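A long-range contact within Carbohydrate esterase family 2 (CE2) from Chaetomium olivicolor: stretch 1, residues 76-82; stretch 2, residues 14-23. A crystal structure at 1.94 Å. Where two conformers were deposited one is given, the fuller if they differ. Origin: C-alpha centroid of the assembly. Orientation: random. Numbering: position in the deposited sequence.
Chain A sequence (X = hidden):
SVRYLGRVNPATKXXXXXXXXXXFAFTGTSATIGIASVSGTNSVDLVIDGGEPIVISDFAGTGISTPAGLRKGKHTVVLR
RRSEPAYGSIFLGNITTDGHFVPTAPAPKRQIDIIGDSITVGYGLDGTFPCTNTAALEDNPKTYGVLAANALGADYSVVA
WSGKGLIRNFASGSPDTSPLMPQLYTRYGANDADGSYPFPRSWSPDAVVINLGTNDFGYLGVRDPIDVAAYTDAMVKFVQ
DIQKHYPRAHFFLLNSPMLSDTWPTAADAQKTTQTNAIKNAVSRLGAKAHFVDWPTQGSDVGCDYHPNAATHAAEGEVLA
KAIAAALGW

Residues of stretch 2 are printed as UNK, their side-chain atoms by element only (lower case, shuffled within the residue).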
ATOM      1  N   THR A  76      -9.801 -14.629  17.174  1.00 24.72           N
ATOM      2  CA  THR A  76      -8.768 -14.252  16.216  1.00 23.96           C
ATOM      3  C   THR A  76      -8.590 -12.747  16.283  1.00 22.84           C
ATOM      4  O   THR A  76      -9.547 -11.998  16.519  1.00 22.57           O
ATOM      5  CB  THR A  76      -9.110 -14.646  14.759  1.00 24.56           C
ATOM      6  OG1 THR A  76     -10.315 -13.977  14.351  1.00 25.51           O
ATOM      7  CG2 THR A  76      -9.288 -16.155  14.607  1.00 25.88           C
ATOM      8  N   VAL A  77      -7.359 -12.304  16.071  1.00 22.21           N
ATOM      9  CA  VAL A  77      -7.040 -10.885  16.078  1.00 21.23           C
ATOM     10  C   VAL A  77      -6.180 -10.562  14.859  1.00 21.86           C
ATOM     11  O   VAL A  77      -5.144 -11.209  14.617  1.00 22.24           O
ATOM     12  CB  VAL A  77      -6.294 -10.468  17.360  1.00 20.72           C
ATOM     13  CG1 VAL A  77      -5.998  -9.007  17.333  1.00 20.02           C
ATOM     14  CG2 VAL A  77      -7.122 -10.828  18.611  1.00 21.15           C
ATOM     15  N   VAL A  78      -6.631  -9.581  14.084  1.00 20.34           N
ATOM     16  CA  VAL A  78      -5.829  -9.039  12.977  1.00 20.20           C
ATOM     17  C   VAL A  78      -5.735  -7.529  13.126  1.00 21.79           C
ATOM     18  O   VAL A  78      -6.759  -6.835  13.196  1.00 23.43           O
ATOM     19  CB  VAL A  78      -6.426  -9.396  11.604  1.00 19.03           C
ATOM     20  CG1 VAL A  78      -5.633  -8.725  10.448  1.00 20.06           C
ATOM     21  CG2 VAL A  78      -6.438 -10.905  11.424  1.00 19.00           C
ATOM     22  N   LEU A  79      -4.510  -7.038  13.243  1.00 20.45           N
ATOM     23  CA  LEU A  79      -4.221  -5.607  13.291  1.00 20.97           C
ATOM     24  C   LEU A  79      -3.551  -5.156  12.012  1.00 19.56           C
ATOM     25  O   LEU A  79      -2.518  -5.732  11.626  1.00 18.48           O
ATOM     26  CB  LEU A  79      -3.280  -5.293  14.470  1.00 23.91           C
ATOM     27  CG  LEU A  79      -2.815  -3.839  14.630  1.00 25.40           C
ATOM     28  CD1 LEU A  79      -3.956  -3.037  15.217  1.00 26.32           C
ATOM     29  CD2 LEU A  79      -1.581  -3.724  15.546  1.00 27.12           C
ATOM     30  N   ARG A  80      -4.075  -4.106  11.386  1.00 19.26           N
ATOM     31  CA  ARG A  80      -3.419  -3.556  10.216  1.00 20.02           C
ATOM     32  C   ARG A  80      -3.347  -2.034  10.200  1.00 20.95           C
ATOM     33  O   ARG A  80      -4.337  -1.369  10.525  1.00 18.98           O
ATOM     34  CB  ARG A  80      -4.123  -4.037   8.974  1.00 20.17           C
ATOM     35  CG  ARG A  80      -3.651  -5.429   8.568  1.00 20.63           C
ATOM     36  CD  ARG A  80      -4.296  -5.761   7.311  1.00 20.15           C
ATOM     37  NE  ARG A  80      -4.084  -7.127   6.824  1.00 20.54           N
ATOM     38  CZ  ARG A  80      -3.002  -7.555   6.178  1.00 20.92           C
ATOM     39  NH1 ARG A  80      -1.946  -6.769   6.032  1.00 21.45           N
ATOM     40  NH2 ARG A  80      -2.967  -8.793   5.710  1.00 21.47           N
ATOM     41  N   ARG A  81      -2.194  -1.488   9.870  1.00 17.36           N
ATOM     42  CA  ARG A  81      -2.004  -0.072   9.747  1.00 18.83           C
ATOM     43  C   ARG A  81      -2.828   0.478   8.601  1.00 18.11           C
ATOM     44  O   ARG A  81      -2.729   0.028   7.522  1.00 18.13           O
ATOM     45  CB  ARG A  81      -0.559   0.248   9.428  1.00 20.67           C
ATOM     46  CG  ARG A  81       0.222   0.964  10.478  1.00 22.75           C
ATOM     47  CD  ARG A  81       1.679   0.968  10.122  1.00 22.72           C
ATOM     48  NE  ARG A  81       2.246   2.145   9.515  1.00 22.50           N
ATOM     49  CZ  ARG A  81       2.260   3.345  10.044  1.00 22.74           C
ATOM     50  NH1 ARG A  81       1.604   3.586  11.131  1.00 22.72           N
ATOM     51  NH2 ARG A  81       2.867   4.310   9.439  1.00 22.92           N
ATOM     52  N   ARG A  82      -3.546   1.533   8.864  1.00 16.33           N
ATOM     53  CA  ARG A  82      -4.305   2.232   7.831  1.00 15.57           C
ATOM     54  C   ARG A  82      -3.445   3.289   7.120  1.00 17.46           C
ATOM     55  O   ARG A  82      -3.725   3.659   5.971  1.00 15.83           O
ATOM     56  CB  ARG A  82      -5.515   2.953   8.462  1.00 16.14           C
ATOM     57  CG  ARG A  82      -6.564   2.040   9.073  1.00 16.26           C
ATOM     58  CD  ARG A  82      -7.385   2.774  10.107  1.00 17.60           C
ATOM     59  NE  ARG A  82      -8.104   3.936   9.583  1.00 17.06           N
ATOM     60  CZ  ARG A  82      -9.298   3.880   8.972  1.00 19.41           C
ATOM     61  NH1 ARG A  82      -9.933   2.720   8.803  1.00 17.15           N
ATOM     62  NH2 ARG A  82      -9.889   5.005   8.554  1.00 20.08           N
ATOM     63  N   UNK A  14       8.909  -2.428  13.815  1.00 25.38           N
ATOM     64  CA  UNK A  14       8.228  -1.188  13.450  1.00 23.24           C
ATOM     65  C   UNK A  14       7.189  -1.420  12.378  1.00 21.42           C
ATOM     66  O   UNK A  14       7.488  -1.929  11.286  1.00 20.88           O
ATOM     67  o   UNK A  14      10.693   1.684  11.504  1.00 24.45           O
ATOM     68  c   UNK A  14       9.230  -0.128  12.969  1.00 23.51           C
ATOM     69  o   UNK A  14       9.371   3.384  11.899  1.00 25.47           O
ATOM     70  c   UNK A  14       9.620   2.160  11.933  1.00 24.56           C
ATOM     71  c   UNK A  14       8.596   1.220  12.563  1.00 23.02           C
ATOM     72  N   UNK A  15       5.953  -1.058  12.695  1.00 21.61           N
ATOM     73  CA  UNK A  15       4.906  -0.989  11.688  1.00 21.65           C
ATOM     74  C   UNK A  15       5.066   0.328  10.959  1.00 21.41           C
ATOM     75  O   UNK A  15       4.607   1.379  11.413  1.00 22.54           O
ATOM     76  c   UNK A  15       1.910  -2.356  13.685  1.00 23.84           C
ATOM     77  c   UNK A  15       3.364  -2.365  13.193  1.00 22.35           C
ATOM     78  c   UNK A  15       3.531  -1.115  12.324  1.00 21.50           C
ATOM     79  c   UNK A  15       3.677  -3.672  12.418  1.00 21.97           C
ATOM     80  N   UNK A  16       5.758   0.256   9.835  1.00 20.62           N
ATOM     81  CA  UNK A  16       6.153   1.439   9.082  1.00 20.97           C
ATOM     82  C   UNK A  16       5.328   1.579   7.801  1.00 20.36           C
ATOM     83  O   UNK A  16       4.604   2.554   7.626  1.00 20.54           O
ATOM     84  c   UNK A  16       7.642   1.360   8.736  1.00 21.46           C
ATOM     85  o   UNK A  16       8.007   2.459   7.933  1.00 23.38           O
ATOM     86  N   UNK A  17       5.432   0.616   6.887  1.00 18.61           N
ATOM     87  CA  UNK A  17       4.631   0.686   5.663  1.00 16.77           C
ATOM     88  C   UNK A  17       3.113   0.571   5.947  1.00 15.97           C
ATOM     89  O   UNK A  17       2.694  -0.006   6.956  1.00 16.06           O
ATOM     90  c   UNK A  17       6.478   1.942   2.792  1.00 18.00           C
ATOM     91  c   UNK A  17       6.507  -0.256   4.226  1.00 17.22           C
ATOM     92  c   UNK A  17       7.039   0.807   3.402  1.00 18.33           C
ATOM     93  c   UNK A  17       8.424   0.561   3.239  1.00 19.41           C
ATOM     94  c   UNK A  17       7.577  -1.060   4.549  1.00 18.94           C
ATOM     95  c   UNK A  17       7.306   2.772   2.031  1.00 18.10           C
ATOM     96  c   UNK A  17       8.671   2.492   1.878  1.00 19.45           C
ATOM     97  c   UNK A  17       9.253   1.402   2.477  1.00 19.91           C
ATOM     98  n   UNK A  17       8.730  -0.577   3.949  1.00 19.82           N
ATOM     99  c   UNK A  17       5.092  -0.418   4.690  1.00 15.92           C
ATOM    100  N   UNK A  18       2.280   1.138   5.058  1.00 17.08           N
ATOM    101  CA  UNK A  18       0.831   0.973   5.179  1.00 16.46           C
ATOM    102  C   UNK A  18       0.465  -0.497   5.141  1.00 17.40           C
ATOM    103  O   UNK A  18       1.120  -1.270   4.427  1.00 15.99           O
ATOM    104  c   UNK A  18       1.361   2.639   3.513  1.00 15.64           C
ATOM    105  c   UNK A  18       2.641   1.881   3.838  1.00 16.57           C
ATOM    106  c   UNK A  18       0.274   1.678   3.927  1.00 16.64           C
ATOM    107  N   UNK A  19      -0.561  -0.877   5.893  1.00 17.60           N
ATOM    108  CA  UNK A  19      -1.068  -2.244   5.826  1.00 17.76           C
ATOM    109  C   UNK A  19      -0.301  -3.205   6.707  1.00 19.18           C
ATOM    110  O   UNK A  19      -0.764  -4.334   6.901  1.00 19.66           O
ATOM    111  N   UNK A  20       0.855  -2.793   7.248  1.00 17.23           N
ATOM    112  CA  UNK A  20       1.621  -3.747   8.060  1.00 18.53           C
ATOM    113  C   UNK A  20       0.945  -4.000   9.411  1.00 18.02           C
ATOM    114  O   UNK A  20       0.176  -3.167   9.910  1.00 17.47           O
ATOM    115  o   UNK A  20       3.049  -1.935   8.809  1.00 17.98           O
ATOM    116  c   UNK A  20       3.874  -3.362   6.985  1.00 14.97           C
ATOM    117  c   UNK A  20       3.061  -3.275   8.311  1.00 18.59           C
ATOM    118  N   UNK A  21       1.246  -5.134  10.031  1.00 18.55           N
ATOM    119  CA  UNK A  21       0.571  -5.447  11.280  1.00 18.39           C
ATOM    120  C   UNK A  21       0.796  -6.854  11.763  1.00 19.36           C
ATOM    121  O   UNK A  21       1.861  -7.431  11.517  1.00 20.97           O
ATOM    122  N   UNK A  22      -0.175  -7.407  12.487  1.00 18.02           N
ATOM    123  CA  UNK A  22       0.025  -8.734  13.082  1.00 19.58           C
ATOM    124  C   UNK A  22      -1.278  -9.509  13.078  1.00 20.16           C
ATOM    125  O   UNK A  22      -2.380  -8.912  13.088  1.00 18.63           O
ATOM    126  c   UNK A  22      -0.413  -7.881  15.450  1.00 22.44           C
ATOM    127  c   UNK A  22       0.561  -8.664  14.536  1.00 24.11           C
ATOM    128  c   UNK A  22       1.981  -8.066  14.593  1.00 23.80           C
ATOM    129  N   UNK A  23      -1.168 -10.831  13.013  1.00 20.00           N
ATOM    130  CA  UNK A  23      -2.323 -11.703  13.098  0.50 20.03           C
ATOM    131  C   UNK A  23      -2.039 -12.797  14.120  1.00 21.44           C
ATOM    132  O   UNK A  23      -0.947 -13.380  14.112  1.00 22.00           O
ATOM    133  o   UNK A  23      -3.450 -13.485  11.820  0.50 20.13           O
ATOM    134  c   UNK A  23      -2.647 -12.310  11.716  0.50 20.01           C
TER
HETATM  135  O   HOH W   1      -5.790 -14.102  13.185  1.00 30.13           O

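Position 14 carries three carbons in an extended line, the third bearing two oxygens. This is a carboxylate on a two-carbon stem, so Glu14; its side chain makes no contact with stretch 1, and Glu14 OE2 is hydrogen-bonded elsewhere in the structure.

Position 15 has four carbons forked at the second, with the CA-to-CB bond pointing toward stretch 1. That pattern is leucine: Leu15 CD1 lies 4.2 Å from Leu79 CD2, and Leu15 CB packs 3.6 Å from Arg81 CD.

Position 16 has one carbon and one oxygen, with the CA-to-CB bond pointing away from stretch 1. It is Ser16, and it serves the contact through its backbone: Ser16 O accepts from Arg81 NE at 3.0 Å and from Arg81 NH2 at 3.1 Å.

Position 17 holds one carbon followed by fused five- and six-membered rings with eight carbons and one nitrogen, an indole. The CA-to-CB bond of Trp17 points away from stretch 1, while its carbonyl takes a weak hydrogen bond, Arg81 NE to Trp17 O, at 3.4 Å.

At position 18 three carbons close a ring onto the backbone nitrogen, which identifies Pro18. With phi at -59° it suits the second position of the type II turn that begins at Trp17.

Position 19 has no side-chain atoms: Gly19. Its phi of 84° favours glycine. Its backbone works in both directions, Gly19 N donating to Arg81 O at 2.9 Å and Gly19 O accepting from Arg80 NH1 at 2.8 Å.

Position 20 has one carbon bearing an oxygen and a carbon, hence Thr20. Its CA-to-CB bond points away, yet Thr20 OG1 lies 3.5 Å from Arg81 CD. Thr20 OG1 donates to Trp17 O at 2.7 Å, tying the turn across its ends, and Thr20 O receives Arg81 N at 2.9 Å.

Position 21 is again bare. An ideal CB would point toward stretch 1 and sit 1.7 Å from Leu79 O, a clash, so Gly21 leaves room for the close strand approach; Gly21 CA lies 3.1 Å from Leu79 O in a CA-H...O contact.

Position 22 has one carbon carrying two more, the beta-branched fork of valine. Val22 CG2 meets Leu79 CB at 4.0 Å.

Position 23 has one carbon and one oxygen: Ser23. Ser23 OG lies 4.0 Å from Val78 CG2 on their shared face of the sheet, and a water bridges Ser23 OG at 2.8 Å to Val77 O at 3.3 Å.

The contact joins an antiparallel strand pair to a loop and turn whose backbone carbonyls receive an arginine. Leu79 and Val22 form the hydrogen-bonded pair, with Leu79 N to Val22 O at 2.8 Å and Val22 N to Leu79 O at 3.0 Å, and their side chains share one face. At the end of its strand, Arg81 inserts its side chain among backbone carbonyls, with Leu15 O over one guanidinium face and Ser16 O and Trp17 O near its plane. The rule to read is economical: Gly21 admits the close backbone, Gly19 takes the positive phi of the turn, and carbonyls hold the arginine.

Stretch 2 14-23: ELSWPGTGVS
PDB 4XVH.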